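Local coordinates for oxidoreductase, NAD-binding/iron-sulfur cluster-binding protein (Nitratireductor pacificus pht-3B, PDB 6ZXU), which acts as a catabolic reductive dehalogenase, binding cobalamin together with two [4Fe-4S] clusters and probably removing halogen from its organic substrates by reduction, at residues E108-S113 with G185-M190; L144-Q149 with E178-L183; A321-L326 with T690-V695. All coordinates share one frame; numbering follows the deposited sequence.

Contact 1: residues E108-S113 with G185-M190; sequences ENLKAS and GYVRWM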
loop_
_atom_site.group_PDB
_atom_site.type_symbol
_atom_site.label_atom_id
_atom_site.label_comp_id
_atom_site.label_asym_id
_atom_site.label_seq_id
_atom_site.Cartn_x
_atom_site.Cartn_y
_atom_site.Cartn_z
ATOM N N GLU A 108 4.606 20.570 -9.699
ATOM C CA GLU A 108 4.485 19.200 -10.259
ATOM C C GLU A 108 4.758 18.153 -9.194
ATOM O O GLU A 108 3.957 17.250 -8.982
ATOM C CB GLU A 108 5.442 19.007 -11.437
ATOM C CG GLU A 108 5.007 19.903 -12.626
ATOM C CD GLU A 108 6.069 20.075 -13.699
ATOM O OE1 GLU A 108 7.200 19.482 -13.572
ATOM O OE2 GLU A 108 5.742 20.794 -14.688
ATOM N N ASN A 109 5.869 18.293 -8.508
ATOM C CA ASN A 109 6.282 17.332 -7.470
ATOM C C ASN A 109 5.295 17.180 -6.362
ATOM O O ASN A 109 5.017 16.097 -5.914
ATOM C CB ASN A 109 7.648 17.681 -6.954
ATOM C CG ASN A 109 8.008 16.908 -5.705
ATOM O OD1 ASN A 109 7.791 17.394 -4.603
ATOM N ND2 ASN A 109 8.600 15.720 -5.894
ATOM N N LEU A 110 4.742 18.279 -5.908
ATOM C CA LEU A 110 3.848 18.218 -4.795
ATOM C C LEU A 110 2.470 17.684 -5.217
ATOM O O LEU A 110 1.798 16.994 -4.462
ATOM C CB LEU A 110 3.743 19.586 -4.183
ATOM C CG LEU A 110 3.246 19.749 -2.795
ATOM C CD1 LEU A 110 4.036 18.917 -1.808
ATOM C CD2 LEU A 110 3.262 21.253 -2.412
ATOM N N LYS A 111 2.029 18.031 -6.429
ATOM C CA LYS A 111 0.812 17.425 -6.984
ATOM C C LYS A 111 0.951 15.929 -7.212
ATOM O O LYS A 111 0.095 15.188 -6.870
ATOM C CB LYS A 111 0.454 18.069 -8.321
ATOM C CG LYS A 111 -0.139 19.444 -8.208
ATOM C CD LYS A 111 -0.356 19.964 -9.654
ATOM C CE LYS A 111 -1.584 20.803 -9.690
ATOM N NZ LYS A 111 -1.669 21.332 -11.088
ATOM N N ALA A 112 2.097 15.506 -7.718
ATOM C CA ALA A 112 2.394 14.089 -7.887
ATOM C C ALA A 112 2.455 13.359 -6.540
ATOM O O ALA A 112 2.020 12.199 -6.431
ATOM C CB ALA A 112 3.706 13.908 -8.633
ATOM N N SER A 113 2.863 14.052 -5.511
ATOM C CA SER A 113 2.889 13.504 -4.157
ATOM C C SER A 113 1.507 13.264 -3.670
ATOM O O SER A 113 1.275 12.240 -3.022
ATOM C CB SER A 113 3.653 14.419 -3.174
ATOM O OG SER A 113 4.997 14.625 -3.544
ATOM N N GLY A 185 4.027 17.579 6.491
ATOM C CA GLY A 185 5.273 17.124 7.066
ATOM C C GLY A 185 6.384 16.956 6.108
ATOM O O GLY A 185 7.534 17.211 6.432
ATOM N N TYR A 186 6.063 16.519 4.896
ATOM C CA TYR A 186 7.056 16.425 3.800
ATOM C C TYR A 186 7.673 17.790 3.473
ATOM O O TYR A 186 8.901 17.909 3.350
ATOM C CB TYR A 186 6.359 15.890 2.512
ATOM C CG TYR A 186 7.083 16.047 1.235
ATOM C CD1 TYR A 186 8.351 15.529 1.072
ATOM C CD2 TYR A 186 6.493 16.666 0.148
ATOM C CE1 TYR A 186 9.025 15.635 -0.126
ATOM C CE2 TYR A 186 7.141 16.764 -1.104
ATOM C CZ TYR A 186 8.390 16.246 -1.253
ATOM O OH TYR A 186 9.054 16.376 -2.453
ATOM N N VAL A 187 6.826 18.835 3.357
ATOM C CA VAL A 187 7.355 20.204 3.044
ATOM C C VAL A 187 8.184 20.736 4.254
ATOM O O VAL A 187 9.239 21.324 4.062
ATOM C CB VAL A 187 6.205 21.148 2.687
ATOM C CG1 VAL A 187 6.652 22.591 2.543
ATOM C CG2 VAL A 187 5.529 20.704 1.395
ATOM N N ARG A 188 7.728 20.467 5.468
ATOM C CA ARG A 188 8.474 20.826 6.697
ATOM C C ARG A 188 9.843 20.168 6.760
ATOM O O ARG A 188 10.829 20.787 7.135
ATOM C CB ARG A 188 7.674 20.528 7.928
ATOM C CG ARG A 188 6.523 21.480 8.164
ATOM C CD ARG A 188 5.931 21.320 9.545
ATOM N NE ARG A 188 5.377 19.956 9.806
ATOM C CZ ARG A 188 4.133 19.580 9.631
ATOM N NH1 ARG A 188 3.189 20.388 9.079
ATOM N NH2 ARG A 188 3.786 18.331 9.923
ATOM N N TRP A 189 9.951 18.931 6.304
ATOM C CA TRP A 189 11.251 18.265 6.241
ATOM C C TRP A 189 12.179 18.753 5.158
ATOM O O TRP A 189 13.402 18.570 5.231
ATOM C CB TRP A 189 11.064 16.756 6.106
ATOM C CG TRP A 189 10.900 16.065 7.424
ATOM C CD1 TRP A 189 9.730 15.634 8.034
ATOM C CD2 TRP A 189 11.957 15.775 8.330
ATOM N NE1 TRP A 189 10.022 15.057 9.247
ATOM C CE2 TRP A 189 11.377 15.113 9.458
ATOM C CE3 TRP A 189 13.360 15.987 8.295
ATOM C CZ2 TRP A 189 12.140 14.694 10.561
ATOM C CZ3 TRP A 189 14.142 15.547 9.417
ATOM C CH2 TRP A 189 13.514 14.909 10.520
ATOM N N MET A 190 11.626 19.374 4.113
ATOM C CA MET A 190 12.405 20.025 3.064
ATOM C C MET A 190 12.881 21.437 3.501
ATOM O O MET A 190 13.737 22.028 2.846
ATOM C CB MET A 190 11.560 20.136 1.799
ATOM C CG MET A 190 11.543 18.842 1.012
ATOM S SD MET A 190 10.871 19.069 -0.677
ATOM C CE MET A 190 9.238 19.779 -0.385
HETATM O O HOH W 1 9.827 14.031 -3.747
#
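The CA atoms of Leu110 and Val187 come nearest each other where two roughly antiparallel helices pass, their segment axes 12.3 Å apart with 143° between their directions. At that separation no backbone atoms meet, and long side chains must bridge the gap. Tyr186 does most of this. Its CG lies anti to the backbone N (chi1 165°), and its phenol meets the Asn109 amide tip to tip, the ring and amide planes turned 43° apart. The hydroxyl donates to Asn109 OD1, with 2.7 Å between OH and OD1, and approaches close to the amide plane. A water joins the same pair: Asn109 ND2 donates a hydrogen bond to it at 3.0 Å. The water donates in turn to Tyr186 OH at 2.8 Å. Amide, water and phenol thus close a small ring of bonds in which each group both gives and accepts, a role that asparagine and tyrosine can fill without burying a charge. Leu110 slides past the ring in the opposite direction, its CD1 at the ring edge 3.8 Å from Tyr186 CE2 and also against Val187 CG2 at 4.0 Å. Ser113 suits this buried helix face because its OG returns to Asn109 O, 2.8 Å away. That carbonyl also takes Ser113 N, from the opposite side of its plane. Met190 CE, from the same helix as Tyr186, lies over the rim of one face of its ring. Around the pair, Trp640 accepts a second bond from Asn109 ND2 through its carbonyl, Pro342 and Leu343 of helix 342-354 touch Tyr186, and Lys111 packs on Val122 and Ile124 of strand 121-126.

Contact 2: residues L144-Q149 with E178-L183; sequences LVFAVQ and EIAAIL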
loop_
_atom_site.group_PDB
_atom_site.type_symbol
_atom_site.label_atom_id
_atom_site.label_comp_id
_atom_site.label_asym_id
_atom_site.label_seq_id
_atom_site.Cartn_x
_atom_site.Cartn_y
_atom_site.Cartn_z
ATOM N N LEU A 144 -1.749 24.171 -1.480
ATOM C CA LEU A 144 -2.081 22.907 -2.175
ATOM C C LEU A 144 -3.417 22.422 -1.709
ATOM O O LEU A 144 -3.587 22.157 -0.546
ATOM C CB LEU A 144 -1.035 21.873 -1.901
ATOM C CG LEU A 144 -1.264 20.544 -2.609
ATOM C CD1 LEU A 144 -0.688 20.560 -3.971
ATOM C CD2 LEU A 144 -0.529 19.503 -1.803
ATOM N N VAL A 145 -4.390 22.315 -2.649
ATOM C CA VAL A 145 -5.732 21.948 -2.315
ATOM C C VAL A 145 -5.992 20.602 -2.992
ATOM O O VAL A 145 -5.590 20.400 -4.140
ATOM C CB VAL A 145 -6.757 22.968 -2.824
ATOM C CG1 VAL A 145 -8.123 22.699 -2.270
ATOM C CG2 VAL A 145 -6.317 24.391 -2.438
ATOM N N PHE A 146 -6.601 19.687 -2.267
ATOM C CA PHE A 146 -6.928 18.374 -2.818
ATOM C C PHE A 146 -8.249 17.893 -2.337
ATOM O O PHE A 146 -8.709 18.268 -1.265
ATOM C CB PHE A 146 -5.847 17.375 -2.566
ATOM C CG PHE A 146 -5.630 17.108 -1.118
ATOM C CD1 PHE A 146 -6.461 16.179 -0.461
ATOM C CD2 PHE A 146 -4.605 17.702 -0.431
ATOM C CE1 PHE A 146 -6.236 15.889 0.864
ATOM C CE2 PHE A 146 -4.424 17.457 0.942
ATOM C CZ PHE A 146 -5.263 16.563 1.598
ATOM N N ALA A 147 -8.908 17.078 -3.161
ATOM C CA ALA A 147 -10.213 16.488 -2.849
ATOM C C ALA A 147 -9.996 14.970 -2.797
ATOM O O ALA A 147 -9.192 14.384 -3.538
ATOM C CB ALA A 147 -11.266 16.811 -3.862
ATOM N N VAL A 148 -10.704 14.351 -1.908
ATOM C CA VAL A 148 -10.836 12.892 -1.926
ATOM C C VAL A 148 -12.294 12.578 -2.174
ATOM O O VAL A 148 -13.174 13.013 -1.426
ATOM C CB VAL A 148 -10.309 12.273 -0.580
ATOM C CG1 VAL A 148 -10.648 10.766 -0.461
ATOM C CG2 VAL A 148 -8.844 12.497 -0.460
ATOM N N GLN A 149 -12.586 11.717 -3.125
ATOM C CA GLN A 149 -13.972 11.298 -3.372
ATOM C C GLN A 149 -14.551 10.430 -2.266
ATOM O O GLN A 149 -13.862 9.656 -1.638
ATOM C CB GLN A 149 -14.066 10.543 -4.735
ATOM C CG GLN A 149 -15.516 10.371 -5.153
ATOM C CD GLN A 149 -15.773 9.941 -6.593
ATOM O OE1 GLN A 149 -16.876 10.131 -7.119
ATOM N NE2 GLN A 149 -14.813 9.309 -7.193
ATOM N N GLU A 178 -5.175 12.658 6.935
ATOM C CA GLU A 178 -4.015 11.821 6.719
ATOM C C GLU A 178 -3.104 12.378 5.639
ATOM O O GLU A 178 -1.890 12.563 5.849
ATOM C CB GLU A 178 -4.502 10.445 6.252
ATOM C CG GLU A 178 -3.397 9.432 5.988
ATOM C CD GLU A 178 -3.701 8.540 4.754
ATOM O OE1 GLU A 178 -4.626 7.675 4.797
ATOM O OE2 GLU A 178 -3.020 8.696 3.687
ATOM N N ILE A 179 -3.651 12.622 4.455
ATOM C CA ILE A 179 -2.884 13.170 3.335
ATOM C C ILE A 179 -2.311 14.548 3.682
ATOM O O ILE A 179 -1.146 14.820 3.459
ATOM C CB ILE A 179 -3.749 13.247 2.040
ATOM C CG1 ILE A 179 -4.170 11.836 1.655
ATOM C CG2 ILE A 179 -2.987 13.975 0.950
ATOM C CD1 ILE A 179 -5.115 11.777 0.486
ATOM N N ALA A 180 -3.115 15.420 4.286
ATOM C CA ALA A 180 -2.614 16.783 4.667
ATOM C C ALA A 180 -1.471 16.755 5.666
ATOM O O ALA A 180 -0.547 17.546 5.575
ATOM C CB ALA A 180 -3.765 17.616 5.216
ATOM N N ALA A 181 -1.526 15.821 6.628
ATOM C CA ALA A 181 -0.476 15.628 7.627
ATOM C C ALA A 181 0.792 15.128 7.001
ATOM O O ALA A 181 1.868 15.645 7.314
ATOM C CB ALA A 181 -0.923 14.639 8.700
ATOM N N ILE A 182 0.681 14.233 6.012
ATOM C CA ILE A 182 1.867 13.667 5.394
ATOM C C ILE A 182 2.528 14.730 4.514
ATOM O O ILE A 182 3.730 14.898 4.545
ATOM C CB ILE A 182 1.515 12.396 4.601
ATOM C CG1 ILE A 182 1.122 11.288 5.539
ATOM C CG2 ILE A 182 2.729 11.995 3.799
ATOM C CD1 ILE A 182 0.453 10.123 4.818
ATOM N N LEU A 183 1.716 15.435 3.726
ATOM C CA LEU A 183 2.231 16.377 2.805
ATOM C C LEU A 183 2.817 17.613 3.475
ATOM O O LEU A 183 3.851 18.092 3.061
ATOM C CB LEU A 183 1.212 16.770 1.768
ATOM C CG LEU A 183 0.808 15.694 0.706
ATOM C CD1 LEU A 183 -0.255 16.251 -0.183
ATOM C CD2 LEU A 183 2.031 15.256 -0.080
#
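Phe146 carries the one aromatic contact between strand 142-149 and helix 168-190, a CH-pi interaction with Ile179. The CG2 methyl of Ile179 sits over one face of the ring, 3.8 Å from its centroid and displaced toward the rim, close to CZ. Phe146 CG lies between its own backbone N and carbonyl carbon (chi1 63°), a crowded position that a strand residue can accept. The outer end of the ring comes close to the helix backbone, with CZ 3.6 Å from Ala180 N. Alanine suits that site, where the ring end stands close to the backbone and its single methyl touches Phe146 CZ at 4.1 Å.

The remaining contacts are between aliphatic branches. Leu144 and Leu183 cross at about a right angle and meet through their methyls, CD2 to CD1, at 3.6 Å. At the other end, Val148 CG2 rests 3.9 Å from Ile179 CD1, so the branched isoleucine serves two strand residues, one with each arm. No hydrogen bond crosses the interface, which is apolar and buried throughout.

The helix covers one face of an antiparallel four-stranded sheet, running at 149° to the strand segment. Strands 121-126 and 232-239 flank 142-149; Val122 packs on Leu144 and Phe146, Val237 on Leu183, while helix 342-354 packs against Ala181 and Ile182.

Contact 3: residues A321-L326 with T690-V695; sequences AEAGDL and TTLDAV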
loop_
_atom_site.group_PDB
_atom_site.type_symbol
_atom_site.label_atom_id
_atom_site.label_comp_id
_atom_site.label_asym_id
_atom_site.label_seq_id
_atom_site.Cartn_x
_atom_site.Cartn_y
_atom_site.Cartn_z
ATOM N N ALA A 321 19.020 -7.663 12.627
ATOM C CA ALA A 321 19.893 -6.543 12.302
ATOM C C ALA A 321 19.983 -5.541 13.447
ATOM O O ALA A 321 21.055 -5.153 13.818
ATOM C CB ALA A 321 19.392 -5.860 11.006
ATOM N N GLU A 322 18.827 -5.157 14.012
ATOM C CA GLU A 322 18.748 -4.263 15.113
ATOM C C GLU A 322 19.564 -4.782 16.309
ATOM O O GLU A 322 20.181 -4.002 17.000
ATOM C CB GLU A 322 17.304 -4.135 15.563
ATOM C CG GLU A 322 17.178 -3.169 16.691
ATOM C CD GLU A 322 15.744 -2.843 17.041
ATOM O OE1 GLU A 322 14.756 -3.322 16.342
ATOM O OE2 GLU A 322 15.605 -2.117 18.089
ATOM N N ALA A 323 19.518 -6.090 16.578
ATOM C CA ALA A 323 20.194 -6.685 17.722
ATOM C C ALA A 323 21.712 -6.790 17.527
ATOM O O ALA A 323 22.410 -7.002 18.491
ATOM C CB ALA A 323 19.663 -8.061 18.019
ATOM N N GLY A 324 22.195 -6.696 16.286
ATOM C CA GLY A 324 23.605 -6.839 15.961
ATOM C C GLY A 324 23.976 -8.133 15.307
ATOM O O GLY A 324 25.149 -8.311 14.973
ATOM N N ASP A 325 23.028 -9.055 15.092
ATOM C CA ASP A 325 23.331 -10.371 14.482
ATOM C C ASP A 325 23.962 -10.302 13.118
ATOM O O ASP A 325 24.600 -11.229 12.687
ATOM C CB ASP A 325 22.044 -11.203 14.336
ATOM C CG ASP A 325 21.290 -11.460 15.640
ATOM O OD1 ASP A 325 21.732 -11.028 16.738
ATOM O OD2 ASP A 325 20.203 -12.160 15.577
ATOM N N LEU A 326 23.762 -9.184 12.392
ATOM C CA LEU A 326 24.280 -9.074 11.017
ATOM C C LEU A 326 25.496 -8.100 10.889
ATOM O O LEU A 326 25.822 -7.636 9.791
ATOM C CB LEU A 326 23.166 -8.599 10.095
ATOM C CG LEU A 326 22.115 -9.573 9.588
ATOM C CD1 LEU A 326 21.457 -10.343 10.628
ATOM C CD2 LEU A 326 20.956 -8.858 8.842
ATOM N N THR A 690 14.046 -15.384 23.156
ATOM C CA THR A 690 15.191 -14.534 22.986
ATOM C C THR A 690 14.713 -13.101 22.732
ATOM O O THR A 690 13.762 -12.873 21.987
ATOM C CB THR A 690 16.071 -15.005 21.837
ATOM O OG1 THR A 690 16.328 -16.432 21.962
ATOM C CG2 THR A 690 17.359 -14.267 21.831
ATOM N N THR A 691 15.407 -12.140 23.334
ATOM C CA THR A 691 15.059 -10.714 23.161
ATOM C C THR A 691 16.136 -9.944 22.410
ATOM O O THR A 691 17.179 -10.484 22.025
ATOM C CB THR A 691 14.838 -10.042 24.517
ATOM O OG1 THR A 691 16.108 -9.900 25.166
ATOM C CG2 THR A 691 13.862 -10.858 25.326
ATOM N N LEU A 692 15.831 -8.707 22.094
ATOM C CA LEU A 692 16.785 -7.797 21.434
ATOM C C LEU A 692 18.044 -7.524 22.254
ATOM O O LEU A 692 19.078 -7.151 21.670
ATOM C CB LEU A 692 16.098 -6.454 21.153
ATOM C CG LEU A 692 15.075 -6.443 20.032
ATOM C CD1 LEU A 692 14.228 -5.176 20.020
ATOM C CD2 LEU A 692 15.799 -6.643 18.669
ATOM N N ASP A 693 17.990 -7.778 23.559
ATOM C CA ASP A 693 19.192 -7.625 24.411
ATOM C C ASP A 693 20.247 -8.652 24.162
ATOM O O ASP A 693 21.376 -8.449 24.552
ATOM C CB ASP A 693 18.829 -7.658 25.887
ATOM N N ALA A 694 19.913 -9.802 23.564
ATOM C CA ALA A 694 20.934 -10.793 23.246
ATOM C C ALA A 694 21.373 -10.634 21.801
ATOM O O ALA A 694 20.621 -10.147 20.967
ATOM C CB ALA A 694 20.369 -12.180 23.412
ATOM N N VAL A 695 22.570 -11.138 21.485
ATOM C CA VAL A 695 23.114 -11.145 20.159
ATOM C C VAL A 695 23.393 -12.572 19.720
ATOM O O VAL A 695 23.931 -13.363 20.488
ATOM C CB VAL A 695 24.433 -10.348 20.096
ATOM C CG1 VAL A 695 24.901 -10.283 18.652
ATOM C CG2 VAL A 695 24.195 -8.916 20.534
HETATM O O HOH W 2 21.778 -6.680 20.995
#
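The flat groups here are two carboxylates, and Leu692 covers one face of the first: both its methyls lie over the same side of the Glu322 group, CD1 and CD2 each 4.1 Å from Glu322 CD. The two side chains cross at about a right angle. Asp325 differs, for Val695 lies beyond its OD1 end and not above it, with Val695 CA 3.7 Å from OD1. That oxygen accepts from Leu696 N, and OD2 forms salt bridges with Arg320 and Arg314, partners for both oxygens, as suits a buried aspartate. Between the two carboxylates in sequence, Ala323 packs its CB against the carbonyls Leu692 O and Ala694 O, and a water donates to both Ala323 O (2.6 Å) and Leu692 O. Gly324 ends the helix in a Schellman motif, its positive phi of 105° calling for glycine. An alanine in place of Glu322 would probably leave the Leu692 methyls uncovered on that side and Lys334 without its weak ion-pair mate. The contact joins the end of helix 317-323 to the loop ahead of helix 700-709; Arg314 clamps that loop through Thr691 O and Ala694 O, while Leu326 packs back on Phe317, a cobalamin-binding residue.

How the contacts relate
Contacts 1 and 2 are neighbours, their centres 11 Å apart, and both use helix 168-190, one further along it than the other. Contact 2 is nested within the loop closed by contact 1, and the two touch directly where Ser113 and Leu110 pack on Leu183 and Leu144. Together they join the two helices to one another and helix 168-190 to strand 142-149 of the first sheet, as one buried core. Contact 3 follows later in the chain, its centre 36 Å from contact 1 and 39 Å from contact 2, with the Asp325 side chain about 10 Å from the bound cobalamin. A second antiparallel sheet, running from strand 394-399 to 474-477, repeats the 1-2-4-3 order, consistent with two related halves.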